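Local coordinates for nucleotide-binding protein, universal stress protein UspA family (Lactobacillus plantarum, PDB 3S3T), which binds ATP as a member of the universal stress protein UspA family, although its cellular role is not established and is probably linked to stress responses, at residues A[34-39]-A[84-89]; A[6-11]-A[109-114]; A[41-46]-A[93-98]. One frame throughout, in Å; residues are numbered along the deposited sequence.

Contacts 1 and 2 are neighbouring seams of one parallel sheet, whose strands run in the order 87-93, 35-43, 7-11, 111-115 and 141-145. Their centres lie about 9 Å apart and they touch directly, because strands 35-43 and 7-11 are adjacent. Contact 3, with its centre about 20 Å from that of contact 1 and about 18 Å from that of contact 2, takes up strand 35-43 again in its later part and joins it to the start of helix 95-105. Along the chain, contacts 1 and 3 interleave, and both are nested within the span closed by contact 2. Contacts 2 and 3 meet the same ATP, contact 2 by a hydrogen bond to the ribose, contact 3 by hydrogen bonds to the adenine.

Contact 1: A[34-39]-A[84-89]; sequences ANLTAL and PNLKTE
Three pairs of side chains lie side by side and point the same way along this parallel seam. On one face T37 runs alongside K87, with OG1 of T37 3.8 Å from CD of the extended lysine K87, and L39 lies along E89. K87 NZ and E89 OE1 form a long salt bridge of 3.6 Å within their own strand, and Y102 of helix 95-105 is hydrogen-bonded to the same E89 oxygen. On the other face L36 and L86, the latter just ahead of its strand, each have CG anti to the backbone N; CG of L36 comes 3.7 Å from CD1 of L86, between helices 16-32 and 53-78.

The amides of N35 and N85 break this pattern by crossing obliquely, their planes 27° apart. N85 takes the crowded first torsion, with CG between the backbone N and the carbonyl carbon (chi1 53°), and its amide reaches across the gap. ND2 of N85 donates to a lone pair of OD1 of N35 at 2.9 Å, an almost straight bond lying in the amide plane of N85. OD1 of N85 accepts hydrogen bonds from the backbone N of L36 at 3.2 Å and from a water shared with the carbonyl of L36. An alanine here would remove both hydrogen bonds of the amide and would probably loosen this end of the strand pair, leaving the N-H of L36 without this acceptor.

Beyond the asparagine pair the main chain takes over: the N of K87 donates to the O of L36 at 3.0 Å, the N of A38 to the O of K87, and the N of E89 to the O of A38. Such in-register pairing, with helices on both faces, is characteristic of the parallel alpha/beta sheet of the universal stress protein fold.

Contact 2: A[6-11]-A[109-114]; sequences TNILVP and IDLIVL. With ATP (adenosine-5'-triphosphate), chain I.
A single carboxylate gathers the start of strand 7-11: D110 accepts four hydrogen bonds from two consecutive residues. The N-H of T6 is shared between both oxygens, each using its syn lone pair, with N of T6 3.0 Å from OD2 of D110 and 3.1 Å from OD1 of D110. The hydroxyl OG1 of T6 donates to OD2 of D110 from above the carboxylate plane at 2.8 Å, and the N of N7 reaches OD1 of D110, also from above. Two donors on each oxygen fix the rotation of the group and would probably favour its ionised form. The crowded first torsion of D110 (chi1 42°) turns it back to T6, while its own N donates to the O of N7.

Further along, two parallel-sheet bonds join the strands, L9 N to L111 O and V113 N to L9 O at 2.7 Å, whereas the buried N of L111 finds no partner in the model. CG2 of I8 meets CG2 of V113 at 3.7 Å as the two side chains cross obliquely. The ring of P11 lies across I112 at about a right angle, its CD 3.6 Å from CG2 of I112, and the O of P11 accepts a hydrogen bond from the ribose O2' of ATP at 2.7 Å.

I8, V10 and L111 face helix 16-32, whereas L9, I109 and I112 pack on helix 95-105. Strand 7-11 is flanked by 35-43 and 111-115, and V113 and L114 lean on the last strand, 141-145.

Contact 3: A[41-46]-A[93-98]; sequences VVDDSA and GIPKHT. With ATP (adenosine-5'-triphosphate), chain I; ATP (adenosine-5'-triphosphate), chain O.
The adenine end of the ATP site is built where the later part of strand 35-43 lies beside the turn from strand 87-93 into helix 95-105. V41 reads the base with its main chain: its N donates to N1 of the ATP at 3.0 Å, and N6 of the same nucleotide donates almost straight to the O of V41 at 2.8 Å. P95, in the first turn of the helix, sets its CG 3.5 Å from N6 of the ATP. The side chain of V41 turns toward the helix, crossing T98 obliquely, with CG1 of V41 3.6 Å from the O of G93.

G93 N donates to V42 O at 3.1 Å, from above the carbonyl plane. A CB on G93, with the backbone as it stands, would fall too close to OG1 of T98, which, like the N of T98, is hydrogen-bonded to the O of I94 at the N-cap. D43, with CG anti to its backbone N, lies at about a right angle to P95. Its OD1 accepts a hydrogen bond from the N of S45, forming an Asx turn, and on its syn lone pair one from OG of S45 at 2.6 Å.

K96 extends away from this seam, and its NZ donates to O3G of a second ATP at 2.8 Å, that of the third subunit. NE2 of H97 is hydrogen-bonded to OG of S121 of that subunit, so the helix start lies at a subunit interface. V42, pointing away from the turn, packs on helix 53-78 and strand 87-93, while K96 touches helix 129-137.

Contact 1: A[34-39]-A[84-89]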
loop_
_atom_site.group_PDB
_atom_site.type_symbol
_atom_site.label_atom_id
_atom_site.label_comp_id
_atom_site.label_asym_id
_atom_site.label_seq_id
_atom_site.Cartn_x
_atom_site.Cartn_y
_atom_site.Cartn_z
ATOM N N ALA A 34 -9.226 -27.723 -12.602
ATOM C CA ALA A 34 -7.842 -27.277 -12.513
ATOM C C ALA A 34 -7.080 -28.063 -11.475
ATOM O O ALA A 34 -7.649 -28.599 -10.541
ATOM C CB ALA A 34 -7.785 -25.787 -12.225
ATOM N N ASN A 35 -5.766 -28.129 -11.630
ATOM C CA ASN A 35 -4.951 -28.660 -10.559
ATOM C C ASN A 35 -4.995 -27.645 -9.420
ATOM O O ASN A 35 -5.114 -26.420 -9.663
ATOM C CB ASN A 35 -3.515 -28.934 -11.019
ATOM C CG ASN A 35 -3.441 -29.919 -12.178
ATOM O OD1 ASN A 35 -4.113 -30.952 -12.194
ATOM N ND2 ASN A 35 -2.621 -29.588 -13.165
ATOM N N LEU A 36 -4.956 -28.139 -8.183
ATOM C CA LEU A 36 -4.994 -27.298 -7.002
ATOM C C LEU A 36 -3.821 -27.624 -6.092
ATOM O O LEU A 36 -3.528 -28.790 -5.875
ATOM C CB LEU A 36 -6.335 -27.459 -6.258
ATOM C CG LEU A 36 -6.600 -26.577 -5.032
ATOM C CD1 LEU A 36 -6.471 -25.112 -5.375
ATOM C CD2 LEU A 36 -7.984 -26.900 -4.438
ATOM N N THR A 37 -3.122 -26.576 -5.608
ATOM C CA THR A 37 -2.066 -26.743 -4.613
ATOM C C THR A 37 -2.359 -25.832 -3.402
ATOM O O THR A 37 -2.549 -24.636 -3.594
ATOM C CB THR A 37 -0.706 -26.329 -5.188
ATOM O OG1 THR A 37 -0.376 -27.229 -6.256
ATOM C CG2 THR A 37 0.419 -26.386 -4.099
ATOM N N ALA A 38 -2.432 -26.412 -2.198
ATOM C CA ALA A 38 -2.446 -25.644 -0.925
ATOM C C ALA A 38 -1.040 -25.550 -0.357
ATOM O O ALA A 38 -0.300 -26.557 -0.297
ATOM C CB ALA A 38 -3.390 -26.248 0.073
ATOM N N LEU A 39 -0.640 -24.328 0.005
ATOM C CA LEU A 39 0.724 -24.057 0.464
ATOM C C LEU A 39 0.678 -23.366 1.824
ATOM O O LEU A 39 0.120 -22.287 1.926
ATOM C CB LEU A 39 1.457 -23.159 -0.522
ATOM C CG LEU A 39 2.797 -22.519 -0.098
ATOM C CD1 LEU A 39 3.938 -23.605 0.192
ATOM C CD2 LEU A 39 3.233 -21.572 -1.151
ATOM N N PRO A 84 -10.295 -32.114 -9.376
ATOM C CA PRO A 84 -9.454 -33.217 -9.835
ATOM C C PRO A 84 -8.414 -33.696 -8.841
ATOM O O PRO A 84 -8.129 -34.883 -8.813
ATOM C CB PRO A 84 -8.746 -32.656 -11.069
ATOM C CG PRO A 84 -9.320 -31.357 -11.336
ATOM C CD PRO A 84 -10.319 -30.990 -10.322
ATOM N N ASN A 85 -7.831 -32.794 -8.044
ATOM C CA ASN A 85 -6.785 -33.222 -7.112
ATOM C C ASN A 85 -6.431 -32.173 -6.058
ATOM O O ASN A 85 -6.933 -31.072 -6.078
ATOM C CB ASN A 85 -5.504 -33.588 -7.898
ATOM C CG ASN A 85 -5.067 -32.483 -8.829
ATOM O OD1 ASN A 85 -4.798 -31.332 -8.398
ATOM N ND2 ASN A 85 -5.060 -32.785 -10.121
ATOM N N LEU A 86 -5.524 -32.538 -5.160
ATOM C CA LEU A 86 -4.935 -31.573 -4.250
ATOM C C LEU A 86 -3.515 -32.040 -3.974
ATOM O O LEU A 86 -3.292 -33.194 -3.561
ATOM C CB LEU A 86 -5.718 -31.459 -2.936
ATOM C CG LEU A 86 -5.155 -30.428 -1.952
ATOM C CD1 LEU A 86 -5.465 -29.006 -2.456
ATOM C CD2 LEU A 86 -5.679 -30.678 -0.523
ATOM N N LYS A 87 -2.586 -31.144 -4.286
ATOM C CA LYS A 87 -1.228 -31.219 -3.797
ATOM C C LYS A 87 -1.161 -30.304 -2.554
ATOM O O LYS A 87 -1.740 -29.227 -2.546
ATOM C CB LYS A 87 -0.256 -30.740 -4.878
ATOM C CG LYS A 87 1.233 -30.771 -4.497
ATOM C CD LYS A 87 2.094 -29.947 -5.458
ATOM C CE LYS A 87 3.509 -30.528 -5.561
ATOM N NZ LYS A 87 4.477 -29.594 -6.180
ATOM N N THR A 88 -0.485 -30.758 -1.511
ATOM C CA THR A 88 -0.267 -29.969 -0.311
ATOM C C THR A 88 1.234 -29.772 -0.112
ATOM O O THR A 88 2.048 -30.696 -0.351
ATOM C CB THR A 88 -0.880 -30.632 0.903
ATOM O OG1 THR A 88 -0.264 -31.916 1.144
ATOM C CG2 THR A 88 -2.405 -30.779 0.710
ATOM N N GLU A 89 1.608 -28.583 0.329
ATOM C CA GLU A 89 2.995 -28.256 0.498
ATOM C C GLU A 89 3.177 -27.423 1.754
ATOM O O GLU A 89 2.431 -26.452 1.983
ATOM C CB GLU A 89 3.444 -27.426 -0.696
ATOM C CG GLU A 89 4.941 -27.174 -0.737
ATOM C CD GLU A 89 5.659 -27.955 -1.805
ATOM O OE1 GLU A 89 5.081 -28.189 -2.905
ATOM O OE2 GLU A 89 6.846 -28.273 -1.566
HETATM O O HOH W 1 -8.313 -29.911 -8.222
HETATM O O HOH W 2 -2.360 -30.770 -7.930
#

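Contact 2: A[6-11]-A[109-114]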
loop_
_atom_site.group_PDB
_atom_site.type_symbol
_atom_site.label_atom_id
_atom_site.label_comp_id
_atom_site.label_asym_id
_atom_site.label_seq_id
_atom_site.Cartn_x
_atom_site.Cartn_y
_atom_site.Cartn_z
ATOM N N THR A 6 -5.810 -23.552 -15.151
ATOM C CA THR A 6 -5.222 -24.874 -15.226
ATOM C C THR A 6 -4.498 -25.318 -13.932
ATOM O O THR A 6 -4.378 -26.514 -13.682
ATOM C CB THR A 6 -4.196 -24.942 -16.344
ATOM O OG1 THR A 6 -3.099 -24.077 -16.027
ATOM C CG2 THR A 6 -4.813 -24.542 -17.687
ATOM N N ASN A 7 -3.997 -24.361 -13.140
ATOM C CA ASN A 7 -3.108 -24.644 -12.012
ATOM C C ASN A 7 -3.242 -23.559 -10.960
ATOM O O ASN A 7 -2.644 -22.497 -11.106
ATOM C CB ASN A 7 -1.648 -24.682 -12.507
ATOM C CG ASN A 7 -1.367 -25.865 -13.392
ATOM O OD1 ASN A 7 -1.124 -26.957 -12.893
ATOM N ND2 ASN A 7 -1.380 -25.657 -14.704
ATOM N N ILE A 8 -4.019 -23.828 -9.919
ATOM C CA ILE A 8 -4.370 -22.846 -8.884
ATOM C C ILE A 8 -3.536 -23.054 -7.617
ATOM O O ILE A 8 -3.280 -24.187 -7.226
ATOM C CB ILE A 8 -5.880 -22.969 -8.514
ATOM C CG1 ILE A 8 -6.759 -22.794 -9.768
ATOM C CG2 ILE A 8 -6.327 -21.938 -7.416
ATOM C CD1 ILE A 8 -8.250 -23.116 -9.559
ATOM N N LEU A 9 -3.135 -21.945 -6.988
ATOM C CA LEU A 9 -2.387 -21.949 -5.755
ATOM C C LEU A 9 -3.239 -21.265 -4.703
ATOM O O LEU A 9 -3.811 -20.189 -4.949
ATOM C CB LEU A 9 -1.061 -21.182 -5.906
ATOM C CG LEU A 9 -0.150 -21.165 -4.666
ATOM C CD1 LEU A 9 0.343 -22.539 -4.241
ATOM C CD2 LEU A 9 1.040 -20.281 -4.962
ATOM N N VAL A 10 -3.386 -21.921 -3.561
ATOM C CA VAL A 10 -4.065 -21.329 -2.429
ATOM C C VAL A 10 -3.120 -21.360 -1.209
ATOM O O VAL A 10 -3.008 -22.358 -0.526
ATOM C CB VAL A 10 -5.452 -21.931 -2.139
ATOM C CG1 VAL A 10 -5.428 -23.454 -1.915
ATOM C CG2 VAL A 10 -6.075 -21.179 -0.958
ATOM N N PRO A 11 -2.406 -20.243 -0.973
ATOM C CA PRO A 11 -1.597 -20.176 0.228
ATOM C C PRO A 11 -2.517 -20.077 1.447
ATOM O O PRO A 11 -3.435 -19.246 1.462
ATOM C CB PRO A 11 -0.735 -18.918 0.008
ATOM C CG PRO A 11 -0.795 -18.644 -1.447
ATOM C CD PRO A 11 -2.197 -19.071 -1.825
ATOM N N ILE A 109 1.201 -21.912 -12.899
ATOM C CA ILE A 109 0.215 -21.431 -11.971
ATOM C C ILE A 109 -0.425 -20.187 -12.563
ATOM O O ILE A 109 0.284 -19.232 -12.941
ATOM C CB ILE A 109 0.830 -21.200 -10.560
ATOM C CG1 ILE A 109 1.020 -22.547 -9.851
ATOM C CG2 ILE A 109 -0.033 -20.285 -9.712
ATOM C CD1 ILE A 109 1.852 -22.401 -8.611
ATOM N N ASP A 110 -1.760 -20.207 -12.665
ATOM C CA ASP A 110 -2.511 -19.088 -13.285
ATOM C C ASP A 110 -3.571 -18.452 -12.445
ATOM O O ASP A 110 -4.271 -17.539 -12.918
ATOM C CB ASP A 110 -3.080 -19.452 -14.691
ATOM C CG ASP A 110 -3.695 -20.863 -14.755
ATOM O OD1 ASP A 110 -4.068 -21.421 -13.713
ATOM O OD2 ASP A 110 -3.827 -21.410 -15.873
ATOM N N LEU A 111 -3.616 -18.829 -11.163
ATOM C CA LEU A 111 -4.400 -18.140 -10.155
ATOM C C LEU A 111 -3.813 -18.374 -8.788
ATOM O O LEU A 111 -3.472 -19.504 -8.428
ATOM C CB LEU A 111 -5.833 -18.679 -10.115
ATOM C CG LEU A 111 -6.856 -17.981 -9.227
ATOM C CD1 LEU A 111 -7.012 -16.474 -9.587
ATOM C CD2 LEU A 111 -8.230 -18.727 -9.351
ATOM N N ILE A 112 -3.783 -17.317 -7.978
ATOM C CA ILE A 112 -3.502 -17.472 -6.560
ATOM C C ILE A 112 -4.754 -17.020 -5.817
ATOM O O ILE A 112 -5.321 -15.954 -6.141
ATOM C CB ILE A 112 -2.298 -16.615 -6.128
ATOM C CG1 ILE A 112 -1.017 -16.958 -6.921
ATOM C CG2 ILE A 112 -2.048 -16.800 -4.598
ATOM C CD1 ILE A 112 0.241 -16.073 -6.542
ATOM N N VAL A 113 -5.217 -17.852 -4.866
ATOM C CA VAL A 113 -6.390 -17.566 -4.069
ATOM C C VAL A 113 -5.925 -17.242 -2.637
ATOM O O VAL A 113 -5.196 -17.996 -2.043
ATOM C CB VAL A 113 -7.384 -18.762 -4.089
ATOM C CG1 VAL A 113 -8.594 -18.477 -3.217
ATOM C CG2 VAL A 113 -7.816 -19.110 -5.560
ATOM N N LEU A 114 -6.353 -16.119 -2.102
ATOM C CA LEU A 114 -5.898 -15.639 -0.763
ATOM C C LEU A 114 -7.056 -15.204 0.086
ATOM O O LEU A 114 -8.036 -14.625 -0.409
ATOM C CB LEU A 114 -4.954 -14.411 -0.925
ATOM C CG LEU A 114 -3.589 -14.654 -1.571
ATOM C CD1 LEU A 114 -3.006 -13.343 -2.104
ATOM C CD2 LEU A 114 -2.577 -15.370 -0.634
HETATM P PG ATP I . -0.485 -8.999 8.689
HETATM O O1G ATP I . 0.390 -10.229 8.614
HETATM O O2G ATP I . -0.464 -8.368 10.047
HETATM O O3G ATP I . -0.238 -7.935 7.628
HETATM P PB ATP I . -2.782 -10.825 8.669
HETATM O O1B ATP I . -4.139 -10.572 9.261
HETATM O O2B ATP I . -1.916 -11.861 9.301
HETATM O O3B ATP I . -2.041 -9.413 8.569
HETATM P PA ATP I . -2.095 -11.821 6.026
HETATM O O1A ATP I . -0.831 -12.369 6.612
HETATM O O2A ATP I . -1.918 -10.889 4.899
HETATM O O3A ATP I . -3.049 -11.144 7.102
HETATM O "O5'" ATP I . -2.952 -13.133 5.535
HETATM C "C5'" ATP I . -3.832 -13.005 4.421
HETATM C "C4'" ATP I . -3.868 -14.314 3.626
HETATM O "O4'" ATP I . -2.520 -14.545 3.237
HETATM C "C3'" ATP I . -4.266 -15.532 4.444
HETATM O "O3'" ATP I . -5.672 -15.695 4.541
HETATM C "C2'" ATP I . -3.536 -16.599 3.667
HETATM O "O2'" ATP I . -4.321 -16.882 2.516
HETATM C "C1'" ATP I . -2.229 -15.934 3.257
HETATM N N9 ATP I . -1.146 -16.233 4.190
HETATM C C8 ATP I . -0.763 -15.502 5.283
HETATM N N7 ATP I . 0.262 -16.103 5.929
HETATM C C5 ATP I . 0.528 -17.219 5.241
HETATM C C6 ATP I . 1.472 -18.319 5.397
HETATM N N6 ATP I . 2.333 -18.287 6.434
HETATM N N1 ATP I . 1.453 -19.339 4.467
HETATM C C2 ATP I . 0.570 -19.313 3.456
HETATM N N3 ATP I . -0.358 -18.365 3.266
HETATM C C4 ATP I . -0.400 -17.315 4.116
#

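Contact 3: A[41-46]-A[93-98]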
loop_
_atom_site.group_PDB
_atom_site.type_symbol
_atom_site.label_atom_id
_atom_site.label_comp_id
_atom_site.label_asym_id
_atom_site.label_seq_id
_atom_site.Cartn_x
_atom_site.Cartn_y
_atom_site.Cartn_z
ATOM N N VAL A 41 3.219 -21.707 4.570
ATOM C CA VAL A 41 4.595 -21.312 4.825
ATOM C C VAL A 41 4.886 -21.120 6.306
ATOM O O VAL A 41 4.275 -20.282 6.971
ATOM C CB VAL A 41 4.994 -20.045 4.049
ATOM C CG1 VAL A 41 6.549 -19.828 4.153
ATOM C CG2 VAL A 41 4.612 -20.176 2.581
ATOM N N VAL A 42 5.846 -21.903 6.814
ATOM C CA VAL A 42 6.320 -21.767 8.195
ATOM C C VAL A 42 7.324 -20.602 8.243
ATOM O O VAL A 42 8.436 -20.680 7.686
ATOM C CB VAL A 42 7.011 -23.059 8.693
ATOM C CG1 VAL A 42 7.504 -22.891 10.106
ATOM C CG2 VAL A 42 6.122 -24.279 8.571
ATOM N N ASP A 43 6.964 -19.527 8.929
ATOM C CA ASP A 43 7.826 -18.347 8.949
ATOM C C ASP A 43 9.033 -18.635 9.821
ATOM O O ASP A 43 8.904 -18.777 11.032
ATOM C CB ASP A 43 7.071 -17.138 9.499
ATOM C CG ASP A 43 7.848 -15.840 9.349
ATOM O OD1 ASP A 43 9.087 -15.831 9.262
ATOM O OD2 ASP A 43 7.177 -14.813 9.303
ATOM N N ASP A 44 10.199 -18.679 9.203
ATOM C CA ASP A 44 11.434 -19.001 9.871
ATOM C C ASP A 44 12.341 -17.781 10.088
ATOM O O ASP A 44 13.530 -17.951 10.300
ATOM C CB ASP A 44 12.186 -20.104 9.102
ATOM C CG ASP A 44 12.687 -19.668 7.740
ATOM O OD1 ASP A 44 12.493 -18.499 7.326
ATOM O OD2 ASP A 44 13.315 -20.533 7.081
ATOM N N SER A 45 11.771 -16.570 10.042
ATOM C CA SER A 45 12.567 -15.319 10.044
ATOM C C SER A 45 12.873 -14.747 11.434
ATOM O O SER A 45 13.598 -13.752 11.553
ATOM C CB SER A 45 11.898 -14.259 9.150
ATOM O OG SER A 45 10.658 -13.804 9.682
ATOM N N ALA A 46 12.356 -15.391 12.473
ATOM C CA ALA A 46 12.602 -15.013 13.875
ATOM C C ALA A 46 14.053 -14.713 14.176
ATOM O O ALA A 46 14.934 -15.483 13.788
ATOM C CB ALA A 46 12.122 -16.148 14.838
ATOM N N GLY A 93 10.132 -20.276 5.167
ATOM C CA GLY A 93 10.706 -19.030 4.624
ATOM C C GLY A 93 9.854 -17.884 5.099
ATOM O O GLY A 93 9.026 -18.049 6.016
ATOM N N ILE A 94 10.066 -16.730 4.475
ATOM C CA ILE A 94 9.285 -15.543 4.749
ATOM C C ILE A 94 8.038 -15.725 3.904
ATOM O O ILE A 94 8.145 -15.878 2.701
ATOM C CB ILE A 94 10.110 -14.274 4.353
ATOM C CG1 ILE A 94 11.401 -14.225 5.184
ATOM C CG2 ILE A 94 9.293 -13.037 4.527
ATOM C CD1 ILE A 94 12.288 -13.030 4.987
ATOM N N PRO A 95 6.834 -15.715 4.515
ATOM C CA PRO A 95 5.659 -16.155 3.773
ATOM C C PRO A 95 5.360 -15.475 2.428
ATOM O O PRO A 95 5.170 -16.164 1.421
ATOM C CB PRO A 95 4.552 -15.932 4.774
ATOM C CG PRO A 95 5.205 -16.382 6.058
ATOM C CD PRO A 95 6.575 -15.738 5.973
ATOM N N LYS A 96 5.270 -14.162 2.429
ATOM C CA LYS A 96 4.934 -13.420 1.193
ATOM C C LYS A 96 5.978 -13.609 0.058
ATOM O O LYS A 96 5.608 -13.750 -1.120
ATOM C CB LYS A 96 4.648 -11.957 1.518
ATOM C CG LYS A 96 5.818 -11.087 1.922
ATOM C CD LYS A 96 5.309 -9.744 2.543
ATOM C CE LYS A 96 6.466 -8.863 2.980
ATOM N NZ LYS A 96 6.018 -7.711 3.835
ATOM N N HIS A 97 7.255 -13.694 0.432
ATOM C CA HIS A 97 8.320 -14.009 -0.517
ATOM C C HIS A 97 8.179 -15.404 -1.079
ATOM O O HIS A 97 8.351 -15.604 -2.279
ATOM C CB HIS A 97 9.695 -13.924 0.122
ATOM C CG HIS A 97 10.007 -12.592 0.742
ATOM N ND1 HIS A 97 11.166 -12.365 1.453
ATOM C CD2 HIS A 97 9.321 -11.428 0.763
ATOM C CE1 HIS A 97 11.175 -11.118 1.892
ATOM N NE2 HIS A 97 10.064 -10.528 1.496
ATOM N N THR A 98 7.877 -16.363 -0.198
ATOM C CA THR A 98 7.817 -17.749 -0.583
ATOM C C THR A 98 6.670 -18.011 -1.549
ATOM O O THR A 98 6.801 -18.822 -2.464
ATOM C CB THR A 98 7.737 -18.666 0.670
ATOM O OG1 THR A 98 8.882 -18.415 1.512
ATOM C CG2 THR A 98 7.696 -20.154 0.274
HETATM P PG ATP I . -0.485 -8.999 8.689
HETATM O O1G ATP I . 0.390 -10.229 8.614
HETATM O O2G ATP I . -0.464 -8.368 10.047
HETATM O O3G ATP I . -0.238 -7.935 7.628
HETATM P PB ATP I . -2.782 -10.825 8.669
HETATM O O1B ATP I . -4.139 -10.572 9.261
HETATM O O2B ATP I . -1.916 -11.861 9.301
HETATM O O3B ATP I . -2.041 -9.413 8.569
HETATM P PA ATP I . -2.095 -11.821 6.026
HETATM O O1A ATP I . -0.831 -12.369 6.612
HETATM O O2A ATP I . -1.918 -10.889 4.899
HETATM O O3A ATP I . -3.049 -11.144 7.102
HETATM O "O5'" ATP I . -2.952 -13.133 5.535
HETATM C "C5'" ATP I . -3.832 -13.005 4.421
HETATM C "C4'" ATP I . -3.868 -14.314 3.626
HETATM O "O4'" ATP I . -2.520 -14.545 3.237
HETATM C "C3'" ATP I . -4.266 -15.532 4.444
HETATM O "O3'" ATP I . -5.672 -15.695 4.541
HETATM C "C2'" ATP I . -3.536 -16.599 3.667
HETATM O "O2'" ATP I . -4.321 -16.882 2.516
HETATM C "C1'" ATP I . -2.229 -15.934 3.257
HETATM N N9 ATP I . -1.146 -16.233 4.190
HETATM C C8 ATP I . -0.763 -15.502 5.283
HETATM N N7 ATP I . 0.262 -16.103 5.929
HETATM C C5 ATP I . 0.528 -17.219 5.241
HETATM C C6 ATP I . 1.472 -18.319 5.397
HETATM N N6 ATP I . 2.333 -18.287 6.434
HETATM N N1 ATP I . 1.453 -19.339 4.467
HETATM C C2 ATP I . 0.570 -19.313 3.456
HETATM N N3 ATP I . -0.358 -18.365 3.266
HETATM C C4 ATP I . -0.400 -17.315 4.116
HETATM P PG ATP O . 8.492 -6.736 6.016
HETATM O O1G ATP O . 8.429 -6.972 7.520
HETATM O O2G ATP O . 8.829 -7.977 5.237
HETATM O O3G ATP O . 7.344 -5.922 5.457
HETATM P PB ATP O . 11.009 -5.284 6.485
HETATM O O1B ATP O . 11.289 -6.203 7.644
HETATM O O2B ATP O . 12.161 -5.276 5.566
HETATM O O3B ATP O . 9.713 -5.725 5.627
HETATM P PA ATP O . 9.759 -3.238 8.081
HETATM O O1A ATP O . 8.652 -2.447 7.482
HETATM O O2A ATP O . 9.436 -4.340 9.087
HETATM O O3A ATP O . 10.656 -3.768 6.858
HETATM O "O5'" ATP O . 10.864 -2.336 8.769
HETATM C "C5'" ATP O . 10.963 -0.919 8.496
HETATM C "C4'" ATP O . 11.208 -0.140 9.808
HETATM O "O4'" ATP O . 10.139 -0.340 10.704
HETATM C "C3'" ATP O . 12.464 -0.538 10.555
HETATM O "O3'" ATP O . 13.634 0.049 9.991
HETATM C "C2'" ATP O . 12.125 -0.023 11.938
HETATM O "O2'" ATP O . 12.404 1.410 12.004
HETATM C "C1'" ATP O . 10.614 -0.377 12.057
HETATM N N9 ATP O . 10.405 -1.710 12.641
HETATM C C8 ATP O . 10.302 -2.899 11.967
HETATM N N7 ATP O . 10.111 -3.946 12.823
HETATM C C5 ATP O . 10.153 -3.378 14.066
HETATM C C6 ATP O . 10.043 -3.852 15.455
HETATM N N6 ATP O . 9.908 -5.151 15.681
HETATM N N1 ATP O . 10.083 -2.974 16.469
HETATM C C2 ATP O . 10.269 -1.660 16.282
HETATM N N3 ATP O . 10.382 -1.156 15.042
HETATM C C4 ATP O . 10.349 -1.953 13.941
#